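Local coordinates for germination protein YpeB (Bacillus megaterium QM B1551, PDB 5BOI) that takes part in the germination of bacterial spores, possibly as an inhibitory protein, and carries PepSY domains in the C-terminal region described here, at residues E9-A15 with Y42-S46; P164-I168 with I217-T221; K182-L188 with C201-T207. One frame throughout, in Å; residues are numbered along the deposited sequence.

Contact 1 of 3, residues E9-A15 with Y42-S46; sequences EVSEDVA and YEVYS
The contact is helix-on-sheet packing in the N-terminal PepSY region of this chain. The start of helix 12-22 rests against strand 44-50, and a single side chain, Tyr45, carries most of the joint. The two segments bury 241 Å² in total. The nearest CA pairs are wide: 9.7 Å for Glu9 with Glu43 and 7.3 Å for Ala15 with Tyr45. The gap is that of a side-chain layer, not of paired strands.

Residues 9 to 11 run extended (phi/psi of Val10 -126/147). The CA-to-CB bond of Glu9 points sideways, but the end of the side chain comes nearer. Its OE2 lies 3.9 Å from Glu43 OE1, a close approach of like charges, unfavourable unless screened or protonated. Val10 (chi1 m) places CG2 4.0 Å from Tyr45 CE2. Ser11 O accepts from Ala15 N at 3.1 Å. Glu12 (chi1 m, chi2 t) lays its aliphatic part beside the ring, with CG 3.4 Å from Tyr45 CE1. Ala15 points toward the strand, and its CB is 4.0 Å from Tyr45 CD2.

Across the gap, residues 43 to 45 are extended. Tyr45 (phi/psi -96/117) takes chi1 m and chi2 -80°, which sends the ring toward the helix start. The Tyr45 side chain also touches Gln64 and Ile33. Backbone bonds tie both Val10 and Glu43 to Gln64, so the loop there bridges the two segments. The one direct hydrogen bond between the segments runs from Tyr45 OH to Val10 O at 2.7 Å.

Contact 2 of 3, residues P164-I168 with I217-T221; sequences PKPKI and INADT
One carbonyl takes two successive amides: Ala219 O accepts from Lys167 N at 2.9 Å and from Ile168 N at 3.1 Å. Pro166 is in the polyproline II region (-63/150), and Lys167 (-93/-15) bends the chain so that both amides face that oxygen. CA distances are 5.0 Å (Pro166 to Ala219) and 4.6 Å (Lys167 to Asp220).

Asp220 (chi1 m) adds OD1 as a second acceptor, in a salt bridge with Lys167 NZ at 3.4 Å and a weak bond from Lys167 N, also 3.4 Å. Water 1 donates to Lys165 O (2.7 Å) and to Asp220 OD1 (2.6 Å). Asn218 OD1 accepts from Asp220 N (2.8 Å), an Asx turn, and from Thr221 N (3.0 Å), an Asx motif; Asn218 ND2 bonds Glu225 OE2. Pro166 CB meets Ala219 CB at 3.9 Å, and Ile168 CD1 reaches Asn218 O at 3.8 Å.

The contact joins the loop before helix 170-175 to the end of strand 211-218, with Tyr202 of strand 198-208 touching Pro166 and Ala219.

Contact 3 of 3, residues K182-L188 with C201-T207; sequences KVMEERL and CYEFLGT. With SO4 (sulfate ion), chain C.
Seven backbone hydrogen bonds hold this antiparallel hairpin. Lys182 N to Thr207 O is 3.0 Å, with Thr207 N to Lys182 O at 3.1 Å. Arg187 N to Glu203 O is 3.0 Å, with Glu203 N to Arg187 O at 2.7 Å. Between them lies a classic beta bulge: Met184 N (2.8 Å) and Glu185 N (3.1 Å) share Leu205 O, and Leu205 N returns to Glu185 O at 2.9 Å. Met184 (-116/-23) makes the kink. The strand axes approach to 4.5 Å at 136°.

Arg187 (chi1 m, chi2 m) gives NH1 to Glu186 O at 3.0 Å and NH2 to O2 of a sulfate, probably from the crystallisation liquor, also at 3.0 Å.

Val183, Glu186, Phe204, Leu188 and Tyr202 share one face. Val183 CG1 is 3.9 Å from Phe204 CD1. Leu188 CD2 makes a CH-pi contact, 4.0 Å from the centroid of the Tyr202 ring. Helix 170-175 touches Glu186, Tyr202 and Phe204. From the bulge, Met184 SD meets Thr207 CG2 at 3.6 Å.

The backbone thus fixes the register. One face packs around Tyr202 and Phe204; the other is mixed, with Glu185, Arg187 and Glu203 beside Leu205 and Thr207.

In the fold
Contacts 2 and 3 belong together, with centres 15 Å apart. Contact 3 is nested inside the chain loop that contact 2 closes, and strands 198-208 and 211-218 are sheet neighbours. Tyr202 joins them: its OH meets Ile168 O, and its backbone pairs with Ile217. Contact 1 stands apart, its centre 42 Å from that of contact 3, across the chain's centre. All three are partly buried. Contact 3 is regular sheet pairing, with buried aromatics on one strand. Contact 2 is a turn held by backbone bonds and an exposed Lys167-Asp220 pair, with apolar packing by Pro166 and Ile168. Contact 1 relies on one buried tyrosine between helix and sheet, with exposed glutamates at its border.

Contact 1 of 3, residues E9-A15 with Y42-S46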
# COMPACT_ATOMS: atom_id res chain seq x y z
N GLU A 9 16.13 9.98 -17.00
CA GLU A 9 14.82 10.41 -17.46
C GLU A 9 14.32 9.41 -18.50
O GLU A 9 15.11 8.67 -19.08
CB GLU A 9 14.87 11.82 -18.06
CG GLU A 9 13.58 12.61 -17.88
CD GLU A 9 13.83 14.04 -17.45
OE1 GLU A 9 13.98 14.91 -18.33
OE2 GLU A 9 13.88 14.29 -16.22
N VAL A 10 13.01 9.37 -18.70
CA VAL A 10 12.44 8.51 -19.73
C VAL A 10 11.56 9.34 -20.66
O VAL A 10 10.95 10.33 -20.24
CB VAL A 10 11.63 7.35 -19.11
CG1 VAL A 10 12.50 6.53 -18.19
CG2 VAL A 10 10.40 7.88 -18.37
N SER A 11 11.51 8.96 -21.93
CA SER A 11 10.69 9.69 -22.88
C SER A 11 9.27 9.14 -22.88
O SER A 11 9.03 8.02 -22.43
CB SER A 11 11.29 9.62 -24.29
OG SER A 11 11.31 8.29 -24.78
N GLU A 12 8.34 9.95 -23.39
CA GLU A 12 6.92 9.62 -23.36
C GLU A 12 6.60 8.28 -24.02
O GLU A 12 5.54 7.70 -23.79
CB GLU A 12 6.12 10.74 -24.03
CG GLU A 12 6.51 12.13 -23.55
CD GLU A 12 5.58 13.22 -24.07
OE1 GLU A 12 6.00 14.39 -24.11
OE2 GLU A 12 4.42 12.89 -24.42
N ASP A 13 7.52 7.80 -24.85
CA ASP A 13 7.36 6.50 -25.51
C ASP A 13 7.71 5.38 -24.54
O ASP A 13 7.11 4.30 -24.58
CB ASP A 13 8.24 6.42 -26.76
CG ASP A 13 7.51 5.82 -27.94
OD1 ASP A 13 6.80 4.80 -27.76
OD2 ASP A 13 7.65 6.35 -29.06
N VAL A 14 8.67 5.64 -23.66
CA VAL A 14 9.08 4.66 -22.66
C VAL A 14 8.02 4.53 -21.57
O VAL A 14 7.70 3.42 -21.13
CB VAL A 14 10.43 5.06 -22.02
CG1 VAL A 14 10.73 4.18 -20.81
CG2 VAL A 14 11.55 4.96 -23.04
N ALA A 15 7.46 5.66 -21.14
CA ALA A 15 6.40 5.66 -20.14
C ALA A 15 5.20 4.86 -20.63
O ALA A 15 4.45 4.29 -19.83
CB ALA A 15 6.00 7.09 -19.80
N TYR A 42 6.28 17.93 -9.04
CA TYR A 42 6.86 16.64 -9.40
C TYR A 42 6.85 16.42 -10.91
O TYR A 42 5.90 16.77 -11.60
CB TYR A 42 6.11 15.51 -8.71
CG TYR A 42 6.23 15.52 -7.20
CD1 TYR A 42 7.33 14.96 -6.57
CD2 TYR A 42 5.23 16.09 -6.41
CE1 TYR A 42 7.44 14.97 -5.19
CE2 TYR A 42 5.33 16.10 -5.03
CZ TYR A 42 6.44 15.54 -4.43
OH TYR A 42 6.54 15.55 -3.06
N GLU A 43 7.93 15.81 -11.41
CA GLU A 43 8.02 15.50 -12.83
C GLU A 43 7.35 14.17 -13.10
O GLU A 43 7.89 13.11 -12.76
CB GLU A 43 9.48 15.48 -13.27
CG GLU A 43 10.14 16.84 -13.20
CD GLU A 43 11.59 16.82 -13.65
OE1 GLU A 43 12.38 16.06 -13.05
OE2 GLU A 43 11.93 17.56 -14.60
N VAL A 44 6.17 14.23 -13.70
CA VAL A 44 5.33 13.05 -13.89
C VAL A 44 4.67 13.05 -15.27
O VAL A 44 4.33 14.12 -15.80
CB VAL A 44 4.24 12.99 -12.77
CG1 VAL A 44 3.16 11.97 -13.09
CG2 VAL A 44 4.87 12.69 -11.42
N TYR A 45 4.51 11.87 -15.86
CA TYR A 45 3.69 11.70 -17.06
C TYR A 45 2.28 11.23 -16.71
O TYR A 45 2.11 10.14 -16.16
CB TYR A 45 4.33 10.70 -18.03
CG TYR A 45 5.65 11.16 -18.59
CD1 TYR A 45 5.70 12.06 -19.64
CD2 TYR A 45 6.85 10.64 -18.11
CE1 TYR A 45 6.90 12.48 -20.17
CE2 TYR A 45 8.06 11.05 -18.65
CZ TYR A 45 8.07 11.97 -19.67
OH TYR A 45 9.26 12.39 -20.21
N SER A 46 1.28 12.05 -17.01
CA SER A 46 -0.11 11.68 -16.77
C SER A 46 -0.72 11.02 -17.99
O SER A 46 -0.86 11.65 -19.04
CB SER A 46 -0.94 12.91 -16.38
OG SER A 46 -0.81 13.21 -15.01

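Contact 2 of 3, residues P164-I168 with I217-T221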
# COMPACT_ATOMS: atom_id res chain seq x y z
N PRO A 164 16.35 2.97 16.13
CA PRO A 164 16.92 2.88 17.48
C PRO A 164 16.56 1.58 18.18
O PRO A 164 15.62 0.89 17.77
CB PRO A 164 16.29 4.08 18.20
CG PRO A 164 14.98 4.25 17.52
CD PRO A 164 15.24 3.93 16.07
N LYS A 165 17.29 1.26 19.24
CA LYS A 165 16.99 0.11 20.06
C LYS A 165 15.85 0.45 21.02
O LYS A 165 15.79 1.56 21.54
CB LYS A 165 18.24 -0.34 20.83
CG LYS A 165 18.18 -1.75 21.40
CD LYS A 165 19.52 -2.13 22.01
CE LYS A 165 20.67 -1.80 21.07
NZ LYS A 165 21.29 -3.02 20.47
N PRO A 166 14.94 -0.51 21.26
CA PRO A 166 13.90 -0.24 22.26
C PRO A 166 14.51 -0.05 23.62
O PRO A 166 15.55 -0.65 23.90
CB PRO A 166 13.04 -1.50 22.24
CG PRO A 166 13.28 -2.12 20.91
CD PRO A 166 14.68 -1.76 20.52
N LYS A 167 13.87 0.77 24.44
CA LYS A 167 14.27 0.93 25.84
C LYS A 167 13.51 -0.03 26.77
O LYS A 167 13.90 -0.21 27.94
CB LYS A 167 14.05 2.36 26.35
CG LYS A 167 14.57 3.50 25.49
CD LYS A 167 16.07 3.52 25.36
CE LYS A 167 16.49 4.81 24.67
NZ LYS A 167 15.92 4.89 23.30
N ILE A 168 12.43 -0.63 26.28
CA ILE A 168 11.72 -1.65 27.06
C ILE A 168 11.64 -2.92 26.23
O ILE A 168 11.70 -2.89 25.01
CB ILE A 168 10.30 -1.21 27.50
CG1 ILE A 168 9.32 -1.16 26.31
CG2 ILE A 168 10.35 0.13 28.26
CD1 ILE A 168 7.87 -0.84 26.71
N ILE A 217 2.37 -0.01 21.03
CA ILE A 217 2.91 0.42 22.33
C ILE A 217 4.30 1.04 22.12
O ILE A 217 5.18 0.41 21.54
CB ILE A 217 3.02 -0.77 23.32
CG1 ILE A 217 1.65 -1.37 23.63
CG2 ILE A 217 3.74 -0.38 24.63
CD1 ILE A 217 0.64 -0.40 24.19
N ASN A 218 4.48 2.28 22.57
CA ASN A 218 5.75 2.98 22.40
C ASN A 218 6.92 2.15 22.98
O ASN A 218 6.84 1.69 24.12
CB ASN A 218 5.69 4.37 23.09
CG ASN A 218 6.92 5.22 22.79
OD1 ASN A 218 8.04 4.91 23.20
ND2 ASN A 218 6.72 6.31 22.05
N ALA A 219 7.98 1.94 22.19
CA ALA A 219 9.07 1.02 22.60
C ALA A 219 10.05 1.66 23.59
O ALA A 219 10.98 0.99 24.05
CB ALA A 219 9.84 0.54 21.38
N ASP A 220 9.85 2.95 23.90
CA ASP A 220 10.67 3.64 24.91
C ASP A 220 9.91 3.86 26.21
O ASP A 220 10.47 3.70 27.29
CB ASP A 220 11.18 4.98 24.38
CG ASP A 220 12.24 4.82 23.27
OD1 ASP A 220 12.72 3.68 23.06
OD2 ASP A 220 12.58 5.82 22.61
N THR A 221 8.63 4.24 26.10
CA THR A 221 7.85 4.59 27.29
C THR A 221 6.87 3.50 27.75
O THR A 221 6.37 3.53 28.88
CB THR A 221 6.99 5.87 27.05
OG1 THR A 221 6.06 5.64 25.98
CG2 THR A 221 7.85 7.08 26.72
O HOH W 1 14.45 3.87 21.09

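Contact 3 of 3, residues K182-L188 with C201-T207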
# COMPACT_ATOMS: atom_id res chain seq x y z
N LYS A 182 -6.31 -10.52 23.78
CA LYS A 182 -5.74 -11.84 23.52
C LYS A 182 -4.76 -11.76 22.36
O LYS A 182 -5.17 -11.78 21.19
CB LYS A 182 -6.84 -12.86 23.23
CG LYS A 182 -7.95 -12.90 24.28
CD LYS A 182 -7.38 -13.03 25.68
CE LYS A 182 -8.47 -12.95 26.74
NZ LYS A 182 -9.36 -14.14 26.69
N VAL A 183 -3.47 -11.67 22.67
CA VAL A 183 -2.46 -11.44 21.64
C VAL A 183 -2.31 -12.63 20.72
O VAL A 183 -2.27 -13.77 21.18
CB VAL A 183 -1.09 -11.10 22.26
CG1 VAL A 183 -0.07 -10.80 21.18
CG2 VAL A 183 -1.23 -9.92 23.20
N MET A 184 -2.20 -12.37 19.42
CA MET A 184 -1.94 -13.43 18.46
C MET A 184 -0.59 -13.22 17.77
O MET A 184 0.03 -14.17 17.30
CB MET A 184 -3.07 -13.51 17.44
CG MET A 184 -4.41 -13.86 18.07
SD MET A 184 -5.83 -13.33 17.10
CE MET A 184 -5.14 -13.20 15.45
N GLU A 185 -0.12 -11.98 17.74
CA GLU A 185 1.11 -11.65 17.03
C GLU A 185 1.75 -10.38 17.57
O GLU A 185 1.05 -9.45 17.97
CB GLU A 185 0.81 -11.50 15.54
CG GLU A 185 2.03 -11.21 14.71
CD GLU A 185 1.90 -11.67 13.27
OE1 GLU A 185 1.15 -12.65 13.03
OE2 GLU A 185 2.55 -11.08 12.39
N GLU A 186 3.08 -10.33 17.56
CA GLU A 186 3.81 -9.12 17.94
C GLU A 186 5.01 -8.89 17.03
O GLU A 186 5.77 -9.82 16.77
CB GLU A 186 4.29 -9.22 19.40
CG GLU A 186 5.18 -8.06 19.88
CD GLU A 186 6.64 -8.20 19.43
OE1 GLU A 186 7.17 -9.33 19.48
OE2 GLU A 186 7.25 -7.19 19.02
N ARG A 187 5.21 -7.64 16.60
CA ARG A 187 6.35 -7.24 15.78
C ARG A 187 6.81 -5.83 16.17
O ARG A 187 6.07 -5.12 16.83
CB ARG A 187 5.99 -7.24 14.29
CG ARG A 187 5.61 -8.61 13.72
CD ARG A 187 6.81 -9.57 13.68
NE ARG A 187 6.47 -10.77 12.90
CZ ARG A 187 5.77 -11.80 13.36
NH1 ARG A 187 5.33 -11.81 14.61
NH2 ARG A 187 5.51 -12.83 12.56
N LEU A 188 8.01 -5.42 15.75
CA LEU A 188 8.39 -4.00 15.87
C LEU A 188 7.89 -3.20 14.68
O LEU A 188 7.76 -3.72 13.56
CB LEU A 188 9.90 -3.84 15.97
CG LEU A 188 10.54 -4.09 17.33
CD1 LEU A 188 12.04 -4.19 17.14
CD2 LEU A 188 10.23 -2.92 18.29
N CYS A 201 7.66 1.42 17.87
CA CYS A 201 6.65 0.77 18.71
C CYS A 201 6.69 -0.75 18.64
O CYS A 201 7.09 -1.32 17.64
CB CYS A 201 5.23 1.19 18.31
SG CYS A 201 4.86 2.94 18.37
N TYR A 202 6.22 -1.42 19.69
CA TYR A 202 5.85 -2.83 19.55
C TYR A 202 4.41 -2.84 19.05
O TYR A 202 3.55 -2.19 19.65
CB TYR A 202 5.93 -3.57 20.87
CG TYR A 202 7.34 -3.73 21.37
CD1 TYR A 202 8.13 -4.75 20.89
CD2 TYR A 202 7.88 -2.85 22.31
CE1 TYR A 202 9.45 -4.91 21.32
CE2 TYR A 202 9.19 -3.00 22.78
CZ TYR A 202 9.98 -4.04 22.26
OH TYR A 202 11.29 -4.21 22.69
N GLU A 203 4.17 -3.57 17.96
CA GLU A 203 2.83 -3.69 17.40
C GLU A 203 2.25 -5.04 17.82
O GLU A 203 2.89 -6.07 17.65
CB GLU A 203 2.89 -3.59 15.87
CG GLU A 203 1.57 -3.90 15.19
CD GLU A 203 1.77 -4.52 13.83
OE1 GLU A 203 2.62 -4.01 13.07
OE2 GLU A 203 1.08 -5.52 13.52
N PHE A 204 1.04 -5.03 18.37
CA PHE A 204 0.36 -6.25 18.76
C PHE A 204 -0.92 -6.42 17.95
O PHE A 204 -1.72 -5.49 17.83
CB PHE A 204 0.02 -6.22 20.26
CG PHE A 204 1.24 -6.19 21.17
CD1 PHE A 204 1.85 -7.37 21.56
CD2 PHE A 204 1.76 -4.98 21.63
CE1 PHE A 204 2.97 -7.37 22.40
CE2 PHE A 204 2.86 -4.95 22.47
CZ PHE A 204 3.48 -6.15 22.86
N LEU A 205 -1.11 -7.62 17.41
CA LEU A 205 -2.34 -7.99 16.74
C LEU A 205 -3.07 -8.97 17.66
O LEU A 205 -2.50 -9.99 18.06
CB LEU A 205 -2.04 -8.61 15.38
CG LEU A 205 -3.10 -8.94 14.34
CD1 LEU A 205 -4.05 -7.79 14.14
CD2 LEU A 205 -2.39 -9.26 13.04
N GLY A 206 -4.31 -8.66 18.01
CA GLY A 206 -5.04 -9.51 18.93
C GLY A 206 -6.54 -9.31 18.85
O GLY A 206 -7.04 -8.56 18.01
N THR A 207 -7.27 -9.99 19.72
CA THR A 207 -8.72 -9.85 19.73
C THR A 207 -9.19 -9.34 21.07
O THR A 207 -8.72 -9.79 22.12
CB THR A 207 -9.42 -11.18 19.42
OG1 THR A 207 -9.16 -12.12 20.47
CG2 THR A 207 -8.91 -11.75 18.10
S SO4 C . 7.97 -12.29 9.28
O1 SO4 C . 8.27 -11.15 8.42
O2 SO4 C . 6.62 -12.17 9.81
O3 SO4 C . 8.92 -12.36 10.39
O4 SO4 C . 8.05 -13.51 8.48